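Long-range contact in HcgC (Methanococcus maripaludis S2, PDB 5O4J), which probably transfers a methyl group from S-adenosylmethionine to a carbon of a pyridinol precursor during biosynthesis of the [Fe]-hydrogenase cofactor: residues 62-75 / 84-96. Residues are numbered along the deposited sequence; the frame is centred on the assembly and turned at random.
Sequences LKDCEEVIIVDIQP and DGIKFMDLNKLQL. With SAH (S-adenosyl-L-homocysteine), chain E.
Ile70 and Val71 pair with Phe88 and Met89 where strands 67-72 and 87-90 run parallel, 31° apart in direction, at the edge of a Rossmann-like sheet. Lys87 N, Ile70 N, Met89 N and Asp72 N bond from one strand to the other, to Val68 O, Lys87 O, Ile70 O and Met89 O in that order, Ile70 N reaching Lys87 O at 2.8 Å; Leu91 N adds a weak bond to Asp72 O as helix 91-99 begins. As in many Rossmann-type methyltransferases, an acidic residue at the end of the second strand of the parallel sheet grips the nucleoside ribose. With its CG anti to the backbone N (chi1 -155°), Asp72 sets OD1 2.7 Å from SAH O2' and OD2 2.7 Å from SAH O3'. OD1 also accepts from Gln74 N through its anti lone pair, an Asx turn, and OD2 from Ala50 N, so both oxygens are held twice. An asparagine here would probably leave Gln74 N or Ala50 N facing an NH2 that cannot accept, costing one of the two backbone bonds that steady the side chain. The Phe88 ring packs against this turn: CE1 meets Asp72 CB obliquely at 3.8 Å, CD1 meets Ile70 CG2, and Gln74 O approaches the ring edge at CZ. On the face carrying Ile69, Val71 and Met89, Val71 CG1 meets Leu94 CD2 of the following helix, while Met89 CE presses tightly on Ile69 CG2 at 3.4 Å. Beside the adenine, Leu91 CD2 lies 3.8 Å from Ile73 CD1 and 3.7 Å from SAH N6.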
# COMPACT_ATOMS: atom_id res chain seq x y z
N LEU A 62 -17.85 -36.52 -6.85
CA LEU A 62 -18.55 -37.78 -6.59
C LEU A 62 -19.92 -37.83 -7.24
O LEU A 62 -20.39 -38.91 -7.62
CB LEU A 62 -18.67 -38.00 -5.09
CG LEU A 62 -17.35 -38.31 -4.38
CD1 LEU A 62 -17.52 -38.19 -2.89
CD2 LEU A 62 -16.89 -39.71 -4.76
N LYS A 63 -20.59 -36.68 -7.38
CA LYS A 63 -21.94 -36.68 -7.94
C LYS A 63 -21.95 -37.25 -9.35
O LYS A 63 -22.73 -38.15 -9.67
CB LYS A 63 -22.52 -35.27 -7.92
CG LYS A 63 -23.93 -35.16 -8.49
CD LYS A 63 -24.24 -33.75 -8.94
CE LYS A 63 -25.50 -33.69 -9.78
NZ LYS A 63 -25.76 -32.32 -10.29
N ASP A 64 -21.06 -36.76 -10.21
CA ASP A 64 -21.06 -37.12 -11.62
C ASP A 64 -19.99 -38.12 -12.00
O ASP A 64 -19.98 -38.57 -13.15
CB ASP A 64 -20.90 -35.86 -12.47
CG ASP A 64 -22.11 -34.95 -12.42
OD1 ASP A 64 -23.19 -35.44 -12.03
OD2 ASP A 64 -21.98 -33.77 -12.78
N CYS A 65 -19.10 -38.48 -11.09
CA CYS A 65 -18.02 -39.43 -11.36
C CYS A 65 -18.25 -40.68 -10.53
O CYS A 65 -18.37 -40.60 -9.30
CB CYS A 65 -16.66 -38.81 -11.05
SG CYS A 65 -16.26 -37.35 -12.03
N GLU A 66 -18.32 -41.84 -11.20
CA GLU A 66 -18.60 -43.09 -10.50
C GLU A 66 -17.50 -43.43 -9.50
O GLU A 66 -17.78 -43.81 -8.36
CB GLU A 66 -18.75 -44.23 -11.52
CG GLU A 66 -20.01 -44.14 -12.37
CD GLU A 66 -20.11 -45.27 -13.38
OE1 GLU A 66 -19.65 -46.39 -13.08
OE2 GLU A 66 -20.66 -45.04 -14.48
N GLU A 67 -16.24 -43.25 -9.89
CA GLU A 67 -15.10 -43.49 -9.02
C GLU A 67 -14.20 -42.27 -9.05
O GLU A 67 -13.94 -41.71 -10.12
CB GLU A 67 -14.31 -44.72 -9.46
CG GLU A 67 -13.21 -45.14 -8.50
CD GLU A 67 -12.38 -46.29 -9.04
OE1 GLU A 67 -11.78 -47.03 -8.23
OE2 GLU A 67 -12.33 -46.46 -10.28
N VAL A 68 -13.75 -41.84 -7.88
CA VAL A 68 -12.86 -40.69 -7.76
C VAL A 68 -11.64 -41.13 -6.96
O VAL A 68 -11.78 -41.64 -5.84
CB VAL A 68 -13.54 -39.48 -7.09
CG1 VAL A 68 -12.55 -38.32 -6.97
CG2 VAL A 68 -14.75 -39.06 -7.90
N ILE A 69 -10.46 -40.94 -7.54
CA ILE A 69 -9.20 -41.30 -6.91
C ILE A 69 -8.36 -40.05 -6.74
O ILE A 69 -8.17 -39.29 -7.70
CB ILE A 69 -8.43 -42.33 -7.74
CG1 ILE A 69 -9.29 -43.57 -7.99
CG2 ILE A 69 -7.13 -42.68 -7.04
CD1 ILE A 69 -8.82 -44.40 -9.15
N ILE A 70 -7.86 -39.84 -5.53
CA ILE A 70 -6.86 -38.81 -5.25
C ILE A 70 -5.50 -39.48 -5.26
O ILE A 70 -5.31 -40.51 -4.60
CB ILE A 70 -7.12 -38.13 -3.90
CG1 ILE A 70 -8.19 -37.04 -4.04
CG2 ILE A 70 -5.82 -37.56 -3.30
CD1 ILE A 70 -7.64 -35.63 -4.25
N VAL A 71 -4.54 -38.89 -5.97
CA VAL A 71 -3.17 -39.37 -5.99
C VAL A 71 -2.30 -38.28 -5.41
O VAL A 71 -2.40 -37.11 -5.81
CB VAL A 71 -2.70 -39.74 -7.41
CG1 VAL A 71 -1.22 -40.16 -7.38
CG2 VAL A 71 -3.58 -40.83 -7.99
N ASP A 72 -1.44 -38.65 -4.46
CA ASP A 72 -0.47 -37.71 -3.93
C ASP A 72 0.85 -38.43 -3.71
O ASP A 72 0.88 -39.59 -3.30
CB ASP A 72 -0.93 -37.08 -2.62
CG ASP A 72 -0.26 -35.73 -2.38
OD1 ASP A 72 0.93 -35.71 -2.03
OD2 ASP A 72 -0.92 -34.70 -2.61
N ILE A 73 1.94 -37.71 -3.99
CA ILE A 73 3.27 -38.24 -3.77
C ILE A 73 3.55 -38.46 -2.29
O ILE A 73 4.41 -39.27 -1.93
CB ILE A 73 4.31 -37.30 -4.42
CG1 ILE A 73 5.67 -37.99 -4.54
CG2 ILE A 73 4.44 -35.98 -3.64
CD1 ILE A 73 6.61 -37.28 -5.49
N GLN A 74 2.81 -37.77 -1.40
CA GLN A 74 2.97 -37.91 0.04
C GLN A 74 1.94 -38.90 0.57
O GLN A 74 0.75 -38.58 0.60
CB GLN A 74 2.79 -36.56 0.73
CG GLN A 74 3.77 -35.49 0.29
CD GLN A 74 5.12 -35.62 0.98
OE1 GLN A 74 5.20 -36.07 2.13
NE2 GLN A 74 6.18 -35.23 0.29
N PRO A 75 2.34 -40.10 1.00
CA PRO A 75 1.33 -41.06 1.49
C PRO A 75 0.56 -40.57 2.70
O PRO A 75 -0.62 -40.93 2.84
CB PRO A 75 2.16 -42.32 1.81
CG PRO A 75 3.56 -41.87 1.88
CD PRO A 75 3.69 -40.70 0.96
N ASP A 84 -14.39 -41.83 3.17
CA ASP A 84 -13.98 -43.01 2.41
C ASP A 84 -14.52 -43.04 0.99
O ASP A 84 -14.09 -43.91 0.21
CB ASP A 84 -14.42 -44.27 3.15
CG ASP A 84 -13.71 -44.44 4.49
OD1 ASP A 84 -12.50 -44.16 4.56
OD2 ASP A 84 -14.37 -44.87 5.46
N GLY A 85 -15.45 -42.16 0.62
CA GLY A 85 -15.95 -42.20 -0.75
C GLY A 85 -14.89 -41.89 -1.79
O GLY A 85 -15.10 -42.18 -2.97
N ILE A 86 -13.78 -41.30 -1.38
CA ILE A 86 -12.64 -41.02 -2.26
C ILE A 86 -11.56 -42.05 -1.98
O ILE A 86 -11.19 -42.27 -0.82
CB ILE A 86 -12.10 -39.59 -2.08
CG1 ILE A 86 -13.17 -38.56 -2.42
CG2 ILE A 86 -10.84 -39.38 -2.92
CD1 ILE A 86 -12.86 -37.19 -1.87
N LYS A 87 -11.06 -42.68 -3.04
CA LYS A 87 -9.92 -43.59 -2.93
C LYS A 87 -8.62 -42.80 -2.96
O LYS A 87 -8.46 -41.86 -3.74
CB LYS A 87 -9.97 -44.60 -4.09
CG LYS A 87 -8.68 -45.38 -4.36
CD LYS A 87 -8.36 -46.40 -3.28
CE LYS A 87 -8.97 -47.76 -3.61
NZ LYS A 87 -8.67 -48.78 -2.56
N PHE A 88 -7.67 -43.18 -2.10
CA PHE A 88 -6.36 -42.55 -2.08
C PHE A 88 -5.31 -43.53 -2.58
O PHE A 88 -5.28 -44.69 -2.18
CB PHE A 88 -5.97 -42.09 -0.67
CG PHE A 88 -4.63 -41.38 -0.61
CD1 PHE A 88 -4.55 -40.01 -0.81
CD2 PHE A 88 -3.47 -42.08 -0.35
CE1 PHE A 88 -3.34 -39.35 -0.75
CE2 PHE A 88 -2.25 -41.43 -0.29
CZ PHE A 88 -2.18 -40.06 -0.49
N MET A 89 -4.42 -43.02 -3.43
CA MET A 89 -3.28 -43.78 -3.94
C MET A 89 -2.05 -42.91 -3.83
O MET A 89 -2.10 -41.74 -4.23
CB MET A 89 -3.47 -44.18 -5.40
CG MET A 89 -4.54 -45.21 -5.69
SD MET A 89 -4.12 -45.97 -7.27
CE MET A 89 -5.00 -44.97 -8.44
N ASP A 90 -0.96 -43.45 -3.32
CA ASP A 90 0.27 -42.69 -3.42
C ASP A 90 0.84 -42.86 -4.83
O ASP A 90 0.45 -43.76 -5.58
CB ASP A 90 1.29 -43.10 -2.35
CG ASP A 90 1.70 -44.55 -2.43
OD1 ASP A 90 2.18 -44.98 -3.50
OD2 ASP A 90 1.55 -45.27 -1.42
N LEU A 91 1.75 -41.96 -5.19
CA LEU A 91 2.25 -41.93 -6.55
C LEU A 91 2.88 -43.27 -6.93
O LEU A 91 2.70 -43.75 -8.05
CB LEU A 91 3.25 -40.78 -6.71
CG LEU A 91 3.76 -40.50 -8.12
CD1 LEU A 91 2.61 -40.19 -9.07
CD2 LEU A 91 4.76 -39.36 -8.11
N ASN A 92 3.61 -43.88 -6.00
CA ASN A 92 4.22 -45.18 -6.28
C ASN A 92 3.16 -46.24 -6.57
O ASN A 92 3.30 -47.03 -7.50
CB ASN A 92 5.10 -45.62 -5.11
CG ASN A 92 6.56 -45.68 -5.47
OD1 ASN A 92 7.04 -46.68 -6.01
ND2 ASN A 92 7.29 -44.61 -5.17
N LYS A 93 2.09 -46.27 -5.77
CA LYS A 93 1.04 -47.25 -5.98
C LYS A 93 0.34 -47.04 -7.32
O LYS A 93 -0.06 -48.01 -7.98
CB LYS A 93 0.02 -47.19 -4.84
CG LYS A 93 -1.07 -48.25 -4.94
CD LYS A 93 -2.17 -48.05 -3.92
CE LYS A 93 -3.23 -49.14 -4.06
NZ LYS A 93 -4.35 -48.98 -3.10
N LEU A 94 0.16 -45.78 -7.73
CA LEU A 94 -0.44 -45.52 -9.03
C LEU A 94 0.46 -46.03 -10.14
O LEU A 94 0.01 -46.76 -11.03
CB LEU A 94 -0.67 -44.01 -9.21
CG LEU A 94 -1.07 -43.61 -10.63
CD1 LEU A 94 -2.55 -43.87 -10.86
CD2 LEU A 94 -0.70 -42.17 -10.91
N GLN A 95 1.73 -45.62 -10.12
CA GLN A 95 2.65 -45.97 -11.19
C GLN A 95 2.83 -47.48 -11.30
O GLN A 95 3.10 -48.00 -12.39
CB GLN A 95 3.98 -45.26 -10.96
CG GLN A 95 3.88 -43.77 -11.21
CD GLN A 95 5.21 -43.05 -11.10
OE1 GLN A 95 6.01 -43.33 -10.21
NE2 GLN A 95 5.44 -42.10 -12.00
N LEU A 96 2.68 -48.20 -10.19
CA LEU A 96 2.71 -49.66 -10.23
C LEU A 96 1.40 -50.23 -10.78
O LEU A 96 1.43 -51.17 -11.58
CB LEU A 96 2.99 -50.22 -8.84
CG LEU A 96 3.08 -51.74 -8.71
CD1 LEU A 96 4.28 -52.31 -9.45
CD2 LEU A 96 3.15 -52.11 -7.25
N SAH E . -2.61 -25.76 -6.21
CA SAH E . -2.94 -26.38 -4.89
CB SAH E . -1.65 -26.60 -4.09
CG SAH E . -0.89 -27.82 -4.58
SD SAH E . 0.53 -28.17 -3.58
C SAH E . -3.86 -25.50 -4.09
O SAH E . -4.20 -25.89 -2.94
OXT SAH E . -4.22 -24.43 -4.59
C5' SAH E . 1.13 -29.66 -4.32
C4' SAH E . 0.35 -30.90 -3.90
O4' SAH E . 0.57 -31.93 -4.87
C3' SAH E . 0.86 -31.47 -2.59
O3' SAH E . -0.17 -32.17 -1.88
C2' SAH E . 1.96 -32.39 -3.06
O2' SAH E . 2.33 -33.41 -2.12
C1' SAH E . 1.33 -32.99 -4.30
N9 SAH E . 2.30 -33.42 -5.32
C8 SAH E . 3.44 -32.78 -5.67
N7 SAH E . 4.05 -33.46 -6.68
C5 SAH E . 3.28 -34.53 -6.97
C6 SAH E . 3.33 -35.65 -7.92
N6 SAH E . 4.37 -35.76 -8.78
N1 SAH E . 2.33 -36.55 -7.90
C2 SAH E . 1.29 -36.44 -7.05
N3 SAH E . 1.17 -35.46 -6.15
C4 SAH E . 2.13 -34.49 -6.07
O HOH W 1 -14.70 -43.26 -5.56
O HOH W 2 4.58 -41.78 -3.55